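Local coordinates for protein L-lysine 6-oxidase (Marinomonas mediterranea, PDB 3WEU) that oxidises the side-chain amino group of free L-lysine with a cysteine tryptophylquinone cofactor, releasing the hydrogen peroxide that makes it antibacterial, at residues 321-325 with 326-330; 341-345 with 346-350. All coordinates share one frame; numbering follows the deposited sequence.

Contact 1 (321-325 with 326-330); sequences FFSFQ and FDYRD
Tyr328 OH is held by two bonds to residues that precede it in the loop. It donates to Gln325 OE1 at 2.6 Å, in the plane of the amide and on a lone pair of the carbonyl, and accepts the backbone N-H of Phe324, whose N lies 3.0 Å from Tyr328 OH with a bent N-H...O angle of 140°. One bond from a backbone N-H and one to a side-chain amide thus tie the phenol oxygen back to Phe324 and Gln325. Gln325 reaches it because its chain folds back at chi2 (-72°), bringing OE1 to the hydroxyl end of Tyr328, the side chains crossing at about a right angle and the amide nearly perpendicular to the ring; the other end of that amide, NE2, donates to Gly320 O.

Phe324 lies against the same phenol. Tyr328 CD2 sits over one face of the Phe324 ring, toward its rim, 3.4 Å from Phe324 CE2. The planes are inclined at 41°. The extended Arg329 chain crosses Phe324 at a slant, with its guanidinium nearly parallel to the ring, Arg329 NH1 being 3.6 Å from Phe324 CE2. Tyr328 itself lies in a type I turn from Asp327 to Asp330, within which Asp327 OD1 takes the N-H of Arg329 (OD1 to N 3.0 Å) from above the carboxylate plane, an Asx turn.

The segment belongs to the long loop joining helices 295-308 and 336-344. Phe322 packs on Ile303 and Ile306 of the first, Phe326 rests on Asn338, Arg339 and Tyr342 of the second, and Tyr328 O accepts from Trp416 of helix 407-418.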
# COMPACT_ATOMS: atom_id res chain seq x y z
N PHE A 321 -36.83 -28.91 5.31
CA PHE A 321 -37.82 -28.00 5.76
C PHE A 321 -38.77 -27.57 4.64
O PHE A 321 -39.71 -26.80 4.91
CB PHE A 321 -37.19 -26.85 6.52
CG PHE A 321 -36.42 -27.34 7.72
CD1 PHE A 321 -37.10 -27.58 8.91
CD2 PHE A 321 -35.09 -27.74 7.64
CE1 PHE A 321 -36.44 -28.14 10.03
CE2 PHE A 321 -34.44 -28.32 8.72
CZ PHE A 321 -35.11 -28.51 9.94
N PHE A 322 -38.52 -28.02 3.42
CA PHE A 322 -39.47 -27.75 2.37
C PHE A 322 -39.72 -29.02 1.52
O PHE A 322 -40.15 -28.96 0.39
CB PHE A 322 -39.13 -26.55 1.53
CG PHE A 322 -37.80 -26.61 0.86
CD1 PHE A 322 -37.70 -26.98 -0.45
CD2 PHE A 322 -36.65 -26.25 1.53
CE1 PHE A 322 -36.47 -26.98 -1.13
CE2 PHE A 322 -35.41 -26.24 0.87
CZ PHE A 322 -35.32 -26.60 -0.45
N SER A 323 -39.48 -30.15 2.11
CA SER A 323 -39.56 -31.36 1.32
C SER A 323 -40.96 -31.90 1.19
O SER A 323 -41.24 -32.64 0.28
CB SER A 323 -38.67 -32.45 1.87
OG SER A 323 -39.05 -32.71 3.18
N PHE A 324 -41.83 -31.49 2.09
CA PHE A 324 -43.14 -32.15 2.29
C PHE A 324 -42.93 -33.67 2.46
O PHE A 324 -43.53 -34.55 1.82
CB PHE A 324 -44.15 -31.78 1.16
CG PHE A 324 -44.60 -30.32 1.19
CD1 PHE A 324 -43.78 -29.28 0.60
CD2 PHE A 324 -45.83 -29.98 1.78
CE1 PHE A 324 -44.17 -27.93 0.64
CE2 PHE A 324 -46.22 -28.62 1.82
CZ PHE A 324 -45.39 -27.61 1.25
N GLN A 325 -41.99 -33.99 3.33
CA GLN A 325 -41.71 -35.40 3.61
C GLN A 325 -42.90 -35.88 4.44
O GLN A 325 -43.15 -37.05 4.46
CB GLN A 325 -40.31 -35.62 4.24
CG GLN A 325 -40.12 -35.13 5.64
CD GLN A 325 -40.03 -33.59 5.83
OE1 GLN A 325 -40.82 -32.79 5.26
NE2 GLN A 325 -39.08 -33.20 6.61
N PHE A 326 -43.60 -34.96 5.10
CA PHE A 326 -44.87 -35.26 5.72
C PHE A 326 -45.73 -34.08 5.34
O PHE A 326 -45.26 -33.12 4.76
CB PHE A 326 -44.80 -35.45 7.26
CG PHE A 326 -44.28 -34.24 8.03
CD1 PHE A 326 -45.15 -33.29 8.56
CD2 PHE A 326 -42.89 -34.02 8.21
CE1 PHE A 326 -44.65 -32.15 9.28
CE2 PHE A 326 -42.42 -32.91 8.91
CZ PHE A 326 -43.30 -32.02 9.49
N ASP A 327 -46.99 -34.18 5.66
CA ASP A 327 -47.94 -33.20 5.29
C ASP A 327 -47.98 -31.98 6.20
O ASP A 327 -48.49 -32.06 7.33
CB ASP A 327 -49.33 -33.89 5.24
CG ASP A 327 -50.38 -33.00 4.54
OD1 ASP A 327 -50.10 -31.80 4.22
OD2 ASP A 327 -51.49 -33.52 4.32
N TYR A 328 -47.45 -30.85 5.73
CA TYR A 328 -47.36 -29.64 6.54
C TYR A 328 -48.77 -29.09 6.86
O TYR A 328 -48.92 -28.35 7.84
CB TYR A 328 -46.42 -28.54 5.92
CG TYR A 328 -44.97 -29.00 5.66
CD1 TYR A 328 -44.33 -29.99 6.45
CD2 TYR A 328 -44.27 -28.56 4.55
CE1 TYR A 328 -43.03 -30.43 6.15
CE2 TYR A 328 -42.96 -28.98 4.28
CZ TYR A 328 -42.36 -29.87 5.04
OH TYR A 328 -41.12 -30.25 4.69
N ARG A 329 -49.81 -29.47 6.12
CA ARG A 329 -51.14 -28.93 6.32
C ARG A 329 -51.95 -29.79 7.27
O ARG A 329 -53.01 -29.41 7.69
CB ARG A 329 -51.89 -28.81 4.97
CG ARG A 329 -51.29 -27.72 4.08
CD ARG A 329 -51.99 -27.59 2.68
NE ARG A 329 -51.40 -26.49 1.88
CZ ARG A 329 -50.29 -26.58 1.12
NH1 ARG A 329 -49.61 -27.72 1.00
NH2 ARG A 329 -49.80 -25.49 0.50
N ASP A 330 -51.45 -30.97 7.62
CA ASP A 330 -52.14 -31.86 8.59
C ASP A 330 -51.97 -31.39 10.03
O ASP A 330 -50.92 -31.53 10.61
CB ASP A 330 -51.70 -33.29 8.34
CG ASP A 330 -52.33 -34.31 9.29
OD1 ASP A 330 -53.06 -33.98 10.20
OD2 ASP A 330 -52.03 -35.46 9.16

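Contact 2 (341-345 with 346-350); sequences KYYNY and FRQLD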
# COMPACT_ATOMS: atom_id res chain seq x y z
N LYS A 341 -41.16 -31.74 15.72
CA LYS A 341 -39.78 -32.03 15.38
C LYS A 341 -39.28 -30.92 14.43
O LYS A 341 -38.20 -30.42 14.63
CB LYS A 341 -39.62 -33.34 14.73
CG LYS A 341 -38.16 -33.81 14.71
CD LYS A 341 -38.07 -35.14 14.01
CE LYS A 341 -37.15 -36.18 14.64
NZ LYS A 341 -36.04 -35.53 15.36
N TYR A 342 -40.08 -30.54 13.42
CA TYR A 342 -39.75 -29.50 12.44
C TYR A 342 -39.49 -28.18 13.19
O TYR A 342 -38.47 -27.54 13.04
CB TYR A 342 -40.93 -29.38 11.44
CG TYR A 342 -40.82 -28.39 10.32
CD1 TYR A 342 -40.77 -27.02 10.56
CD2 TYR A 342 -40.81 -28.82 8.99
CE1 TYR A 342 -40.68 -26.09 9.50
CE2 TYR A 342 -40.69 -27.90 7.95
CZ TYR A 342 -40.65 -26.55 8.21
OH TYR A 342 -40.52 -25.66 7.16
N TYR A 343 -40.41 -27.81 14.07
CA TYR A 343 -40.30 -26.61 14.85
C TYR A 343 -39.11 -26.59 15.81
O TYR A 343 -38.44 -25.58 15.96
CB TYR A 343 -41.58 -26.44 15.71
CG TYR A 343 -41.48 -25.33 16.71
CD1 TYR A 343 -41.62 -24.02 16.34
CD2 TYR A 343 -41.25 -25.58 18.05
CE1 TYR A 343 -41.55 -22.97 17.29
CE2 TYR A 343 -41.17 -24.57 18.99
CZ TYR A 343 -41.33 -23.25 18.60
OH TYR A 343 -41.19 -22.21 19.52
N ASN A 344 -38.85 -27.73 16.41
CA ASN A 344 -37.78 -27.81 17.41
C ASN A 344 -36.40 -27.74 16.78
O ASN A 344 -35.42 -27.58 17.49
CB ASN A 344 -37.92 -29.03 18.28
CG ASN A 344 -39.00 -28.88 19.32
OD1 ASN A 344 -39.20 -27.80 19.87
ND2 ASN A 344 -39.51 -30.02 19.77
N TYR A 345 -36.32 -27.80 15.44
CA TYR A 345 -35.06 -27.53 14.76
C TYR A 345 -34.79 -26.07 14.50
O TYR A 345 -33.67 -25.71 14.02
CB TYR A 345 -35.02 -28.30 13.45
CG TYR A 345 -34.67 -29.78 13.56
CD1 TYR A 345 -33.57 -30.23 14.34
CD2 TYR A 345 -35.37 -30.74 12.85
CE1 TYR A 345 -33.20 -31.60 14.37
CE2 TYR A 345 -35.02 -32.11 12.89
CZ TYR A 345 -33.92 -32.50 13.60
OH TYR A 345 -33.57 -33.77 13.61
N PHE A 346 -35.77 -25.19 14.79
CA PHE A 346 -35.56 -23.73 14.70
C PHE A 346 -34.92 -23.23 15.96
O PHE A 346 -35.28 -23.65 17.05
CB PHE A 346 -36.84 -23.00 14.34
CG PHE A 346 -37.21 -23.17 12.88
CD1 PHE A 346 -37.62 -24.38 12.37
CD2 PHE A 346 -37.14 -22.10 12.05
CE1 PHE A 346 -37.91 -24.54 11.02
CE2 PHE A 346 -37.41 -22.20 10.70
CZ PHE A 346 -37.79 -23.42 10.17
N ARG A 347 -33.92 -22.35 15.80
CA ARG A 347 -33.32 -21.68 16.96
C ARG A 347 -34.31 -20.74 17.61
O ARG A 347 -34.99 -19.91 16.95
CB ARG A 347 -32.05 -20.91 16.61
CG ARG A 347 -30.96 -21.74 15.96
CD ARG A 347 -29.62 -20.97 15.93
NE ARG A 347 -28.70 -21.83 15.20
CZ ARG A 347 -28.69 -21.98 13.87
NH1 ARG A 347 -29.42 -21.27 13.06
NH2 ARG A 347 -27.87 -22.84 13.32
N GLN A 348 -34.44 -20.91 18.94
CA GLN A 348 -35.14 -19.92 19.74
C GLN A 348 -34.31 -18.64 19.71
O GLN A 348 -33.10 -18.66 19.39
CB GLN A 348 -35.30 -20.49 21.16
CG GLN A 348 -36.22 -21.71 21.22
CD GLN A 348 -37.69 -21.35 21.01
OE1 GLN A 348 -38.18 -20.41 21.59
NE2 GLN A 348 -38.36 -22.03 20.11
N LEU A 349 -34.95 -17.51 20.04
CA LEU A 349 -34.26 -16.22 20.09
C LEU A 349 -33.44 -16.03 21.34
O LEU A 349 -33.91 -16.40 22.40
CB LEU A 349 -35.20 -15.02 19.98
CG LEU A 349 -35.71 -14.73 18.55
CD1 LEU A 349 -36.66 -15.83 18.10
CD2 LEU A 349 -36.43 -13.38 18.51
N ASP A 350 -32.25 -15.44 21.20
CA ASP A 350 -31.49 -15.05 22.38
C ASP A 350 -32.25 -13.93 23.10
O ASP A 350 -32.95 -13.12 22.49
CB ASP A 350 -30.12 -14.47 22.01
CG ASP A 350 -29.12 -15.53 21.64
OD1 ASP A 350 -29.52 -16.70 21.58
OD2 ASP A 350 -27.94 -15.19 21.37
O HOH W 1 -37.53 -24.19 18.27
O HOH W 2 -34.10 -25.49 19.10
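Tyr343 sends its ring off the helix with CG anti to the backbone N (chi1 171°), while Gln348, five residues on, bends at chi2 (-72°) to bring its amide back to the phenol. Gln348 NE2 donates to Tyr343 OH at 2.9 Å, the hydroxyl lying close to the amide plane and the N-H...O angle being 152°. Ring and amide planes are steeply inclined, and the two side chains cross at about a right angle.

At the end of the helix the chain passes into loop. Phe346 N donates to Tyr343 O at 2.9 Å, an i+3 to i bond. The Phe346 side chain lies beside that of Tyr342, pointing the same way: its ring edge faces Tyr342 O, which is 3.3 Å from Phe346 CD1, and Phe346 CE1 meets Tyr342 CE1 at 3.5 Å. The two rings are nearly parallel, but slid so far apart, with centroids 5.7 Å from each other, that they barely overlap. Phe346 also packs on Leu413 of helix 407-418, and Tyr343 on Leu410 and Ala417.

One water ties the polar groups together, donating to Tyr343 O and to Phe346 O, which is 2.6 Å from it, and accepting from Gln348 NE2. A second water links Asn344 O with Phe346 O. Tyr343 O therefore takes a backbone N-H and a water, and Phe346 O takes two waters: where the helix gives out, the waters donate to the carbonyls of Tyr343, Asn344 and Phe346, while the Gln348 amide divides its N-H groups between the phenol and the first water.

How the contacts relate
Contact 1 precedes contact 2 along the chain, yet the two, with centres about 16 Å apart, touch through Tyr342. Its hydroxyl probably hydrogen-bonds Phe321 O (Tyr342 OH to Phe321 O 2.6 Å), and its ring meets those of Phe321 and Tyr328 edge-to-face. Phe321 reaches further, placing CZ 3.5 Å from Tyr345 CB and CD1 3.8 Å from Phe346 CE1. The 321-330 loop is thereby packed against the end of helix 336-344 by an aromatic cluster, which Trp416 of helix 407-418 joins by meeting Tyr342 edge-to-face. The residues cross-linked to form the quinone cofactor, Cys516 and Trp581, are part of neither contact.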